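Long-range contacts in Polyphosphate:AMP phosphotransferase (Meiothermus ruber H328, PDB 5O6M), which uses inorganic polyphosphate as phosphate donor to convert AMP to ADP and ADP to ATP, and also accepts several other nucleoside mono- and diphosphates: residues 18-23 / 228-233; 37-42 / 239-244; 44-49 / 250-255; 85-90 / 116-121; 148-153 / 217-222. The protein carries 1 engineered substitution. All blocks are in the same frame, centred on the assembly; numbering follows the deposited sequence.

Contact 1. Residues 18-23 / 228-233. With PO4 (phosphate ion), chain B.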
# COMPACT_ATOMS: atom_id res chain seq x y z
N ASP D 18 15.78 35.60 12.93
CA ASP D 18 17.21 35.62 12.67
C ASP D 18 17.78 34.21 12.69
O ASP D 18 17.68 33.53 13.73
CB ASP D 18 17.92 36.49 13.70
CG ASP D 18 19.40 36.67 13.40
OD1 ASP D 18 19.75 36.87 12.22
OD2 ASP D 18 20.20 36.61 14.36
N PRO D 19 18.38 33.74 11.60
CA PRO D 19 18.94 32.37 11.61
C PRO D 19 19.98 32.13 12.69
O PRO D 19 20.21 30.97 13.06
CB PRO D 19 19.55 32.24 10.21
CG PRO D 19 18.81 33.23 9.37
CD PRO D 19 18.51 34.38 10.29
N ASP D 20 20.61 33.18 13.22
CA ASP D 20 21.63 33.04 14.25
C ASP D 20 21.09 33.25 15.66
O ASP D 20 21.86 33.20 16.62
CB ASP D 20 22.78 34.01 13.99
CG ASP D 20 23.71 33.52 12.90
OD1 ASP D 20 24.17 32.36 12.99
OD2 ASP D 20 23.97 34.29 11.94
N ASP D 21 19.78 33.47 15.80
CA ASP D 21 19.19 33.65 17.12
C ASP D 21 19.43 32.42 18.00
O ASP D 21 19.17 31.29 17.59
CB ASP D 21 17.69 33.91 16.98
CG ASP D 21 16.98 33.97 18.32
OD1 ASP D 21 17.62 34.36 19.32
OD2 ASP D 21 15.78 33.61 18.37
N THR D 22 19.94 32.66 19.21
CA THR D 22 20.07 31.63 20.23
C THR D 22 19.52 32.12 21.57
O THR D 22 19.84 31.54 22.62
CB THR D 22 21.53 31.20 20.41
OG1 THR D 22 22.32 32.32 20.81
CG2 THR D 22 22.07 30.64 19.10
N SER D 23 18.67 33.15 21.55
CA SER D 23 18.25 33.84 22.76
C SER D 23 17.42 32.97 23.69
O SER D 23 17.22 33.36 24.85
CB SER D 23 17.46 35.10 22.38
OG SER D 23 16.39 34.78 21.51
N PRO D 228 15.80 28.72 14.41
CA PRO D 228 17.12 29.22 14.03
C PRO D 228 18.08 28.05 13.91
O PRO D 228 18.37 27.37 14.89
CB PRO D 228 17.50 30.15 15.19
CG PRO D 228 16.20 30.49 15.86
CD PRO D 228 15.33 29.28 15.69
N ALA D 229 18.56 27.79 12.69
CA ALA D 229 19.25 26.54 12.40
C ALA D 229 20.65 26.74 11.85
O ALA D 229 21.26 25.77 11.37
CB ALA D 229 18.42 25.69 11.43
N ASN D 230 21.20 27.95 11.91
CA ASN D 230 22.59 28.12 11.51
C ASN D 230 23.54 27.41 12.47
O ASN D 230 24.62 26.98 12.06
CB ASN D 230 22.94 29.61 11.42
CG ASN D 230 22.61 30.20 10.06
OD1 ASN D 230 21.99 29.55 9.21
ND2 ASN D 230 23.01 31.45 9.85
N LYS D 231 23.15 27.28 13.74
CA LYS D 231 23.94 26.56 14.74
C LYS D 231 23.26 25.23 15.04
O LYS D 231 22.15 25.20 15.59
CB LYS D 231 24.14 27.36 16.02
CG LYS D 231 24.77 28.74 15.86
CD LYS D 231 24.79 29.44 17.21
CE LYS D 231 25.21 30.90 17.13
NZ LYS D 231 25.01 31.60 18.43
N ASN D 232 23.92 24.13 14.67
CA ASN D 232 23.34 22.80 14.86
C ASN D 232 22.98 22.54 16.32
O ASN D 232 21.91 22.00 16.62
CB ASN D 232 24.31 21.74 14.36
CG ASN D 232 24.42 21.73 12.86
OD1 ASN D 232 23.77 22.51 12.17
ND2 ASN D 232 25.28 20.86 12.34
N TRP D 233 23.87 22.91 17.25
CA TRP D 233 23.60 22.62 18.66
C TRP D 233 22.32 23.30 19.12
O TRP D 233 21.56 22.74 19.92
CB TRP D 233 24.78 23.04 19.53
CG TRP D 233 25.12 24.51 19.50
CD1 TRP D 233 26.03 25.13 18.68
CD2 TRP D 233 24.57 25.54 20.34
NE1 TRP D 233 26.07 26.47 18.95
CE2 TRP D 233 25.19 26.75 19.96
CE3 TRP D 233 23.62 25.55 21.36
CZ2 TRP D 233 24.88 27.96 20.58
CZ3 TRP D 233 23.32 26.75 21.97
CH2 TRP D 233 23.94 27.94 21.58
P PO4 B . 27.59 23.06 15.30
O1 PO4 B . 28.69 23.86 15.96
O2 PO4 B . 26.39 23.01 16.22
O3 PO4 B . 28.09 21.65 15.03
O4 PO4 B . 27.20 23.72 14.00
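N230 meets P19 and D20 along the length of its side chain. Its CB lies 3.4 Å from D20 OD1; one bond further out, CG is 3.7 Å from P19 CB. At the tip, ND2 sits 3.6 Å from P19 CB and gives D20 OD1 a weak hydrogen bond of 3.5 Å, the amide and carboxylate planes standing 68° apart. N230 OD1 has the stronger partner, accepting from S171 N, which would restrain the rotation of the amide. A second weak bond runs from N230 N to P19 O. Residues 228-233 form the passage from strand 224-228, within this chain an outermost strand of the parallel sheet of the P-loop fold, into helix 232-249, and a type I turn from D18 to D21 lies against that passage. P228 packs on the turn, its CB 3.1 Å from D21 O. K231, at the N-cap position, runs extended beyond CG and crosses T22 at about a right angle, bringing NZ to 3.2 Å from T22 CG2 without a hydrogen bond. Next, W233 N donates to O2 of a phosphate ion at 2.7 Å; this ion, probably from the crystallisation liquor, is also bonded by K29 NZ.

Contact 2. Residues 37-42 / 239-244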
# COMPACT_ATOMS: atom_id res chain seq x y z
N ALA D 37 21.31 16.36 25.91
CA ALA D 37 21.36 14.99 26.41
C ALA D 37 20.24 14.72 27.40
O ALA D 37 19.66 13.63 27.41
CB ALA D 37 22.72 14.72 27.04
N VAL D 38 19.93 15.70 28.26
CA VAL D 38 18.84 15.53 29.22
C VAL D 38 17.50 15.42 28.49
O VAL D 38 16.66 14.58 28.83
CB VAL D 38 18.85 16.69 30.24
CG1 VAL D 38 17.60 16.63 31.11
CG2 VAL D 38 20.11 16.64 31.08
N LEU D 39 17.27 16.29 27.50
CA LEU D 39 16.02 16.24 26.75
C LEU D 39 15.92 14.94 25.96
O LEU D 39 14.83 14.36 25.85
CB LEU D 39 15.92 17.45 25.82
CG LEU D 39 15.62 18.80 26.47
CD1 LEU D 39 15.89 19.93 25.48
CD2 LEU D 39 14.18 18.85 26.97
N ASN D 40 17.04 14.48 25.40
CA ASN D 40 17.04 13.25 24.62
C ASN D 40 16.52 12.07 25.43
O ASN D 40 15.72 11.27 24.94
CB ASN D 40 18.45 12.97 24.10
CG ASN D 40 18.49 11.78 23.16
OD1 ASN D 40 18.85 10.67 23.56
ND2 ASN D 40 18.11 12.00 21.90
N ARG D 41 16.96 11.96 26.69
CA ARG D 41 16.57 10.79 27.48
C ARG D 41 15.09 10.85 27.86
O ARG D 41 14.40 9.82 27.84
CB ARG D 41 17.46 10.68 28.72
CG ARG D 41 18.91 10.41 28.36
CD ARG D 41 19.80 10.34 29.59
NE ARG D 41 21.20 10.17 29.21
CZ ARG D 41 22.22 10.20 30.06
NH1 ARG D 41 22.00 10.38 31.36
NH2 ARG D 41 23.46 10.03 29.62
N ARG D 42 14.58 12.04 28.20
CA ARG D 42 13.14 12.16 28.39
C ARG D 42 12.39 11.79 27.12
O ARG D 42 11.36 11.11 27.17
CB ARG D 42 12.77 13.57 28.85
CG ARG D 42 13.29 13.97 30.22
CD ARG D 42 12.43 15.09 30.77
NE ARG D 42 12.74 16.38 30.15
CZ ARG D 42 11.85 17.35 29.98
NH1 ARG D 42 12.21 18.49 29.41
NH2 ARG D 42 10.59 17.18 30.39
N VAL D 239 14.53 22.15 18.84
CA VAL D 239 13.57 21.16 18.35
C VAL D 239 13.29 20.13 19.44
O VAL D 239 12.14 19.74 19.66
CB VAL D 239 14.08 20.49 17.06
CG1 VAL D 239 13.22 19.28 16.72
CG2 VAL D 239 14.06 21.49 15.91
N SER D 240 14.34 19.67 20.13
CA SER D 240 14.14 18.71 21.20
C SER D 240 13.24 19.26 22.30
O SER D 240 12.33 18.57 22.77
CB SER D 240 15.50 18.30 21.79
OG SER D 240 16.31 17.70 20.79
N HIS D 241 13.47 20.51 22.71
CA HIS D 241 12.66 21.09 23.78
C HIS D 241 11.19 21.16 23.38
O HIS D 241 10.31 20.72 24.13
CB HIS D 241 13.17 22.47 24.16
CG HIS D 241 12.29 23.17 25.15
ND1 HIS D 241 12.28 22.86 26.49
CD2 HIS D 241 11.37 24.16 24.99
CE1 HIS D 241 11.41 23.63 27.12
NE2 HIS D 241 10.84 24.43 26.23
N ILE D 242 10.91 21.70 22.19
CA ILE D 242 9.53 21.82 21.75
C ILE D 242 8.87 20.45 21.68
O ILE D 242 7.74 20.27 22.15
CB ILE D 242 9.48 22.56 20.40
CG1 ILE D 242 9.94 24.02 20.58
CG2 ILE D 242 8.09 22.49 19.78
CD1 ILE D 242 10.31 24.73 19.31
N LEU D 243 9.57 19.46 21.13
CA LEU D 243 8.99 18.13 21.00
C LEU D 243 8.70 17.50 22.36
O LEU D 243 7.61 16.96 22.58
CB LEU D 243 9.92 17.22 20.18
CG LEU D 243 9.47 15.76 20.13
CD1 LEU D 243 8.06 15.66 19.57
CD2 LEU D 243 10.44 14.92 19.32
N VAL D 244 9.66 17.57 23.28
CA VAL D 244 9.50 16.90 24.57
C VAL D 244 8.31 17.48 25.33
O VAL D 244 7.46 16.74 25.85
CB VAL D 244 10.79 16.98 25.39
CG1 VAL D 244 10.50 16.69 26.86
CG2 VAL D 244 11.82 15.99 24.85
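The guanidinium of R42, tied through NH2 to E248 OE2 by a salt bridge, lays one face on V244. In this P-loop fold the contact joins helix 29-53, which precedes strand 57-64, to helix 232-249, which follows strand 224-228; the short segments run in broadly the same direction, with axes 9.5 Å apart at closest and inclined by 34°. V244 serves two partners with its two methyls. CG1, anti to the backbone N (chi1 162°), stands 3.4 Å above the guanidinium plane of R42, over its centre, while CG2 rests 3.6 Å from L39 O. The R42 chain is bent at chi3, and its side chain meets that of V244 at about a right angle. L39 and V244 bury similar areas and carry the apolar part of the contact. Chi1 of -74° sets CG of L39 anti to the carbonyl carbon; beyond it, CD1 lies 3.7 Å from H241 N, and CD2 is 4.2 Å from V244 CB and approaches the H241 ring at its edge. An alanine at L39 would probably open a gap between the helices, leaving V244 CB and the backbone of H241 without the cover of the two methyls. On its far side helix 232-249 packs on the sheet, V239 and I242 touching strands 161-169 and 224-228. S240 OG bonds back to N236 O within its own helix, leaving its CB to face the contact, 4.1 Å from L39 CB.

Contact 3. Residues 44-49 / 250-255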
# COMPACT_ATOMS: atom_id res chain seq x y z
N GLU D 44 13.29 9.68 24.81
CA GLU D 44 13.27 8.22 24.75
C GLU D 44 12.17 7.65 25.64
O GLU D 44 11.38 6.81 25.21
CB GLU D 44 14.64 7.65 25.16
CG GLU D 44 15.77 7.92 24.18
CD GLU D 44 17.12 7.41 24.69
OE1 GLU D 44 18.15 7.73 24.05
OE2 GLU D 44 17.15 6.70 25.72
N LYS D 45 12.11 8.13 26.88
CA LYS D 45 11.15 7.57 27.83
C LYS D 45 9.72 7.95 27.47
O LYS D 45 8.80 7.15 27.67
CB LYS D 45 11.50 8.05 29.25
CG LYS D 45 11.00 7.14 30.36
CD LYS D 45 9.48 7.19 30.49
CE LYS D 45 9.01 6.52 31.77
NZ LYS D 45 7.54 6.64 31.94
N LEU D 46 9.51 9.16 26.95
CA LEU D 46 8.16 9.56 26.55
C LEU D 46 7.68 8.77 25.33
O LEU D 46 6.49 8.44 25.23
CB LEU D 46 8.12 11.06 26.26
CG LEU D 46 8.14 11.99 27.47
CD1 LEU D 46 8.73 13.34 27.10
CD2 LEU D 46 6.74 12.16 28.04
N GLN D 47 8.59 8.46 24.41
CA GLN D 47 8.23 7.65 23.25
C GLN D 47 7.73 6.27 23.67
O GLN D 47 6.74 5.77 23.12
CB GLN D 47 9.42 7.54 22.30
CG GLN D 47 9.13 6.79 21.01
CD GLN D 47 9.18 5.29 21.18
OE1 GLN D 47 8.42 4.55 20.55
NE2 GLN D 47 10.08 4.82 22.04
N GLU D 48 8.39 5.65 24.64
CA GLU D 48 7.96 4.33 25.11
C GLU D 48 6.55 4.39 25.69
O GLU D 48 5.77 3.45 25.53
CB GLU D 48 8.95 3.77 26.13
CG GLU D 48 10.38 3.65 25.63
CD GLU D 48 10.60 2.39 24.81
OE1 GLU D 48 11.74 2.17 24.33
OE2 GLU D 48 9.64 1.61 24.64
N LEU D 49 6.22 5.49 26.38
CA LEU D 49 4.85 5.67 26.85
C LEU D 49 3.88 5.78 25.68
O LEU D 49 2.86 5.07 25.63
CB LEU D 49 4.76 6.90 27.75
CG LEU D 49 4.60 6.62 29.24
CD1 LEU D 49 4.59 7.92 30.03
CD2 LEU D 49 3.34 5.81 29.52
N LEU D 250 0.72 15.53 26.69
CA LEU D 250 -0.29 14.52 26.37
C LEU D 250 -0.71 13.70 27.58
O LEU D 250 -1.76 13.05 27.53
CB LEU D 250 0.23 13.58 25.27
CG LEU D 250 0.52 14.20 23.90
CD1 LEU D 250 1.13 13.15 22.96
CD2 LEU D 250 -0.73 14.81 23.28
N ALA D 251 0.07 13.72 28.66
CA ALA D 251 -0.29 13.04 29.90
C ALA D 251 -0.55 11.55 29.66
O ALA D 251 -1.57 10.99 30.06
CB ALA D 251 -1.50 13.71 30.56
N MET D 252 0.40 10.91 28.98
CA MET D 252 0.23 9.52 28.58
C MET D 252 0.39 8.58 29.77
O MET D 252 1.16 8.83 30.69
CB MET D 252 1.22 9.18 27.46
CG MET D 252 1.02 10.07 26.23
SD MET D 252 2.14 9.81 24.85
CE MET D 252 3.64 10.57 25.46
N GLN D 253 -0.36 7.48 29.73
CA GLN D 253 -0.41 6.52 30.82
C GLN D 253 -0.11 5.12 30.31
O GLN D 253 -0.57 4.74 29.23
CB GLN D 253 -1.81 6.48 31.46
CG GLN D 253 -2.40 7.82 31.84
CD GLN D 253 -1.73 8.44 33.04
OE1 GLN D 253 -1.16 7.74 33.87
NE2 GLN D 253 -1.81 9.76 33.14
N TYR D 254 0.66 4.36 31.07
CA TYR D 254 0.78 2.94 30.76
C TYR D 254 -0.59 2.28 30.93
O TYR D 254 -1.33 2.61 31.86
CB TYR D 254 1.81 2.26 31.66
CG TYR D 254 3.24 2.58 31.27
CD1 TYR D 254 4.03 3.41 32.05
CD2 TYR D 254 3.80 2.05 30.11
CE1 TYR D 254 5.33 3.70 31.70
CE2 TYR D 254 5.09 2.34 29.75
CZ TYR D 254 5.86 3.16 30.54
OH TYR D 254 7.16 3.44 30.17
N PRO D 255 -0.96 1.35 30.05
CA PRO D 255 -2.27 0.71 30.17
C PRO D 255 -2.39 -0.11 31.44
O PRO D 255 -1.42 -0.35 32.16
CB PRO D 255 -2.35 -0.18 28.92
CG PRO D 255 -1.34 0.40 27.98
CD PRO D 255 -0.24 0.93 28.84
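L49 is the main bump of this contact, wedged between M252 and Y254 of the chain that follows helix 232-249. Its two methyls part company. CD1 goes to the backbone, 3.6 Å from M252 O, whereas CD2 rests on the Y254 ring in a CH-pi contact, 3.5 Å from the centroid and only 8° off the ring normal. The fit over the ring is central, since every ring carbon of Y254 has CD2 within 4 Å, and the two side chains cross at about a right angle. Chi1 of L49 is -107°, off the staggered values, which is consistent with a tight fit. The second bump comes from the other segment: M252 bends at chi3 (-75°) and sends CE into the hollow at L46 on the helix, between L46 O at 3.6 Å and L46 CD2 at 4.3 Å. Between these two projections, L49 CB and M252 CB close up to 4.2 Å. K45 crosses Y254 obliquely, its NZ 3.7 Å from Y254 OH without a hydrogen bond. CB of Q253 points away from the helix, and its backbone N bonds to E53 OE2. The Y254 ring also meets W190 of the second subunit, with planes at about 25°. The C-terminal chain thus lies across one flank of helix 29-53 of the P-loop fold, at an interface between subunits.

Contact 4. Residues 85-90 / 116-121. Engineered in segment 116-121: D121 (natural residue Asn).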
# COMPACT_ATOMS: atom_id res chain seq x y z
N GLY D 85 8.90 2.49 17.41
CA GLY D 85 7.84 3.46 17.57
C GLY D 85 8.03 4.73 16.76
O GLY D 85 7.10 5.54 16.66
N VAL D 86 9.21 4.91 16.18
CA VAL D 86 9.52 6.10 15.39
C VAL D 86 9.83 5.67 13.96
O VAL D 86 10.67 4.79 13.74
CB VAL D 86 10.69 6.89 16.00
CG1 VAL D 86 11.95 6.04 16.03
CG2 VAL D 86 10.93 8.18 15.22
N ARG D 87 9.14 6.28 13.00
CA ARG D 87 9.28 5.95 11.59
C ARG D 87 9.48 7.22 10.78
O ARG D 87 8.84 8.24 11.04
CB ARG D 87 8.04 5.20 11.07
CG ARG D 87 8.06 4.97 9.57
CD ARG D 87 6.95 4.04 9.13
NE ARG D 87 5.61 4.55 9.42
CZ ARG D 87 4.93 5.37 8.62
NH1 ARG D 87 5.46 5.77 7.48
NH2 ARG D 87 3.72 5.78 8.96
N VAL D 88 10.38 7.17 9.80
CA VAL D 88 10.65 8.29 8.90
C VAL D 88 10.01 8.00 7.55
O VAL D 88 10.24 6.93 6.97
CB VAL D 88 12.16 8.55 8.76
CG1 VAL D 88 12.40 9.69 7.78
CG2 VAL D 88 12.77 8.84 10.11
N ALA D 89 9.21 8.94 7.06
CA ALA D 89 8.64 8.88 5.72
C ALA D 89 9.23 10.02 4.90
O ALA D 89 9.00 11.19 5.20
CB ALA D 89 7.11 8.96 5.75
N SER D 90 10.00 9.67 3.88
CA SER D 90 10.64 10.65 3.01
C SER D 90 9.78 10.85 1.76
O SER D 90 9.18 9.91 1.25
CB SER D 90 12.03 10.19 2.59
OG SER D 90 12.89 10.07 3.71
N GLU D 116 2.23 5.76 17.39
CA GLU D 116 3.37 5.92 16.50
C GLU D 116 3.74 7.39 16.38
O GLU D 116 2.88 8.28 16.44
CB GLU D 116 3.04 5.35 15.11
CG GLU D 116 4.21 5.32 14.13
CD GLU D 116 3.78 4.90 12.73
OE1 GLU D 116 2.61 5.14 12.37
OE2 GLU D 116 4.62 4.31 12.00
N LEU D 117 5.03 7.64 16.21
CA LEU D 117 5.55 8.97 15.91
C LEU D 117 6.20 8.91 14.54
O LEU D 117 7.12 8.11 14.32
CB LEU D 117 6.56 9.43 16.97
CG LEU D 117 7.05 10.88 16.95
CD1 LEU D 117 7.83 11.19 18.22
CD2 LEU D 117 7.90 11.18 15.72
N VAL D 118 5.72 9.73 13.62
CA VAL D 118 6.22 9.75 12.25
C VAL D 118 6.88 11.09 11.98
O VAL D 118 6.34 12.14 12.33
CB VAL D 118 5.10 9.46 11.23
CG1 VAL D 118 5.60 9.72 9.83
CG2 VAL D 118 4.61 8.03 11.37
N ILE D 119 8.04 11.04 11.34
CA ILE D 119 8.73 12.24 10.88
C ILE D 119 8.56 12.31 9.37
O ILE D 119 8.96 11.39 8.65
CB ILE D 119 10.21 12.22 11.27
CG1 ILE D 119 10.35 12.10 12.79
CG2 ILE D 119 10.91 13.47 10.77
CD1 ILE D 119 11.66 11.49 13.24
N PHE D 120 7.95 13.39 8.90
CA PHE D 120 7.89 13.68 7.47
C PHE D 120 9.18 14.38 7.07
O PHE D 120 9.40 15.55 7.42
CB PHE D 120 6.66 14.52 7.13
CG PHE D 120 5.40 13.71 6.95
CD1 PHE D 120 5.39 12.35 7.20
CD2 PHE D 120 4.24 14.32 6.50
CE1 PHE D 120 4.22 11.61 7.03
CE2 PHE D 120 3.07 13.58 6.32
CZ PHE D 120 3.07 12.23 6.59
N ASP D 121 10.04 13.67 6.35
CA ASP D 121 11.26 14.23 5.78
C ASP D 121 10.86 14.85 4.45
O ASP D 121 10.82 14.18 3.42
CB ASP D 121 12.33 13.16 5.64
CG ASP D 121 13.50 13.60 4.78
OD1 ASP D 121 13.77 14.82 4.71
OD2 ASP D 121 14.16 12.73 4.18
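Strands 86-90 and 117-121 run parallel, the axes of the short segments 4.7 Å apart at closest and 24° askew, with five backbone bonds: L117 N to G85 O, R87 N to L117 O, I119 N to R87 O, A89 N to I119 O and D121 N to A89 O. On the face carrying V86, V88, L117 and I119 the packing is apolar, with V86 CG2 3.9 Å from I119 CD1. At the strands' C-terminal end, on this face, S90 OG bonds to D121 OD2 at 3.0 Å, on its anti side. D121 is engineered (naturally asparagine); its OD1 forms a salt bridge with K70, and the side chain lies about 4 Å from the bound ATP. On the other face R87 NE gives E116 OE2 a 2.8 Å salt bridge, nearly in the guanidinium plane. R113 N holds E116 OE1 and Q110 O takes R87 NH2, which would restrain the rotation of both groups. V118 CG2 lies over the guanidinium, 3.4 Å from R87 NH2, and A89 CB is 4.1 Å from F120 CD1. Within the chain, strand 86-90 is outermost in a parallel sheet of order 2-3-1-4-5, as in P-loop kinases, and 117-121 ends at the ATP site.

Contact 5. Residues 148-153 / 217-222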
# COMPACT_ATOMS: atom_id res chain seq x y z
N HIS D 148 -6.51 23.53 1.00
CA HIS D 148 -6.48 22.07 1.12
C HIS D 148 -5.68 21.63 2.35
O HIS D 148 -6.11 20.75 3.10
CB HIS D 148 -5.86 21.46 -0.13
CG HIS D 148 -6.54 21.84 -1.40
ND1 HIS D 148 -5.96 21.65 -2.64
CD2 HIS D 148 -7.75 22.40 -1.63
CE1 HIS D 148 -6.79 22.07 -3.58
NE2 HIS D 148 -7.88 22.54 -3.00
N ILE D 149 -4.51 22.24 2.55
CA ILE D 149 -3.60 21.79 3.60
C ILE D 149 -4.14 22.15 4.97
O ILE D 149 -4.12 21.33 5.90
CB ILE D 149 -2.20 22.37 3.36
CG1 ILE D 149 -1.60 21.75 2.09
CG2 ILE D 149 -1.30 22.16 4.58
CD1 ILE D 149 -0.24 22.30 1.72
N ARG D 150 -4.62 23.39 5.14
CA ARG D 150 -5.23 23.76 6.42
C ARG D 150 -6.33 22.79 6.80
O ARG D 150 -6.43 22.37 7.96
CB ARG D 150 -5.77 25.19 6.36
CG ARG D 150 -4.72 26.28 6.46
CD ARG D 150 -5.37 27.64 6.67
NE ARG D 150 -6.33 27.96 5.62
CZ ARG D 150 -6.03 28.63 4.51
NH1 ARG D 150 -4.79 29.06 4.31
NH2 ARG D 150 -6.97 28.87 3.61
N GLU D 151 -7.17 22.42 5.84
CA GLU D 151 -8.31 21.55 6.12
C GLU D 151 -7.87 20.10 6.29
O GLU D 151 -8.43 19.37 7.12
CB GLU D 151 -9.34 21.66 5.00
CG GLU D 151 -9.96 23.04 4.87
CD GLU D 151 -10.60 23.51 6.16
OE1 GLU D 151 -10.55 24.73 6.44
OE2 GLU D 151 -11.13 22.66 6.90
N PHE D 152 -6.87 19.67 5.52
CA PHE D 152 -6.31 18.34 5.71
C PHE D 152 -5.73 18.20 7.11
O PHE D 152 -6.00 17.22 7.82
CB PHE D 152 -5.25 18.06 4.65
CG PHE D 152 -4.50 16.78 4.86
CD1 PHE D 152 -5.17 15.56 4.87
CD2 PHE D 152 -3.13 16.78 5.01
CE1 PHE D 152 -4.49 14.38 5.05
CE2 PHE D 152 -2.43 15.60 5.19
CZ PHE D 152 -3.11 14.39 5.21
N GLU D 153 -4.93 19.18 7.54
CA GLU D 153 -4.34 19.12 8.87
C GLU D 153 -5.40 19.32 9.95
O GLU D 153 -5.28 18.73 11.03
CB GLU D 153 -3.22 20.15 8.99
CG GLU D 153 -2.01 19.80 8.12
CD GLU D 153 -0.91 20.85 8.18
OE1 GLU D 153 -1.07 21.85 8.90
OE2 GLU D 153 0.13 20.66 7.49
N THR D 217 -0.62 28.47 6.47
CA THR D 217 -0.98 27.18 7.05
C THR D 217 -0.64 27.02 8.52
O THR D 217 -0.85 25.94 9.07
CB THR D 217 -0.32 26.04 6.26
OG1 THR D 217 1.10 26.14 6.37
CG2 THR D 217 -0.72 26.11 4.79
N SER D 218 -0.11 28.05 9.17
CA SER D 218 0.11 27.97 10.61
C SER D 218 -1.20 28.23 11.34
O SER D 218 -1.77 29.33 11.24
CB SER D 218 1.18 28.96 11.06
OG SER D 218 1.52 28.72 12.40
N THR D 219 -1.70 27.23 12.06
CA THR D 219 -2.97 27.32 12.75
C THR D 219 -2.79 26.85 14.19
O THR D 219 -1.72 26.37 14.58
CB THR D 219 -4.05 26.48 12.06
OG1 THR D 219 -3.66 25.10 12.07
CG2 THR D 219 -4.24 26.93 10.62
N GLU D 220 -3.85 27.00 14.98
CA GLU D 220 -3.79 26.60 16.38
C GLU D 220 -3.85 25.09 16.54
O GLU D 220 -3.42 24.57 17.58
CB GLU D 220 -4.93 27.25 17.17
CG GLU D 220 -5.45 28.54 16.56
CD GLU D 220 -6.30 28.28 15.33
OE1 GLU D 220 -7.18 27.40 15.39
OE2 GLU D 220 -6.07 28.94 14.29
N TYR D 221 -4.37 24.37 15.55
CA TYR D 221 -4.33 22.91 15.56
C TYR D 221 -3.09 22.35 14.87
O TYR D 221 -2.83 21.15 15.00
CB TYR D 221 -5.57 22.32 14.89
CG TYR D 221 -5.83 22.84 13.49
CD1 TYR D 221 -5.12 22.33 12.41
CD2 TYR D 221 -6.79 23.81 13.24
CE1 TYR D 221 -5.34 22.78 11.13
CE2 TYR D 221 -7.03 24.26 11.96
CZ TYR D 221 -6.30 23.75 10.91
OH TYR D 221 -6.51 24.20 9.62
N ALA D 222 -2.33 23.18 14.15
CA ALA D 222 -1.15 22.73 13.42
C ALA D 222 -0.14 23.87 13.31
O ALA D 222 0.03 24.47 12.25
CB ALA D 222 -1.53 22.20 12.04
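Y221 puts its hydroxyl on the backbone of R150, OH donating to R150 O across 2.5 Å, a distance so short that its exact value is doubtful. CG of Y221 stands between the backbone N and the carbonyl carbon (chi1 54°), and T219 OG1 lies above the centre of one ring face, while E153 CB sits in plane at the edge, 4.0 Å from CE1 of Y221. A phenylalanine in place of Y221 would probably keep the ring packing but leave R150 O without the hydroxyl donor, so the loop would lose its hydrogen bond to the helix. R150 bends at chi3 (-57°), and its NH1 is held by a salt bridge to E216. The aliphatic part does the touching, CG lying 3.9 Å from T217 CA and CD 4.2 Å from T219 CG2. E153 runs extended beyond CG toward the loop, with OE1 3.2 Å from A222 CB. That oxygen is salt-bridged to K165, OE2 accepts from H124, and K165 NZ also bonds T217 O, so one lysine ties both segments together. T217 directs OG1 to A213 O and W224 NE1, leaving CG2 to meet I149 CG2 at 4.0 Å. The same helix faces the third subunit, E151 forming a salt bridge with R147 of that subunit. The contact fastens helix 145-158 to the connection between helix 203-217 and strand 224-228, a helix-to-strand link of the alpha/beta P-loop fold.

In the fold
Contacts 1, 2 and 3 cross along the chain: each joins the N-terminal part to the C-terminal part. Contact 1 lies before helix 29-53 and at the start of helix 232-249, contact 2 joins the two helices, and contact 3 closes their other end. The centres of contacts 1 and 2 are about 17 Å apart. Those of contacts 2 and 3 are about 14 Å apart, and the two touch through V244 and L46. Contacts 4 and 5 are nested inside all three loops and come in series, about 19 Å apart between centres; contact 4 also touches contact 3, G85 against Q47. Contacts 1 to 3 bring the N- and C-terminal parts together beside the parallel sheet that contact 4 helps build, whose strand 117-121 ends near the ATP.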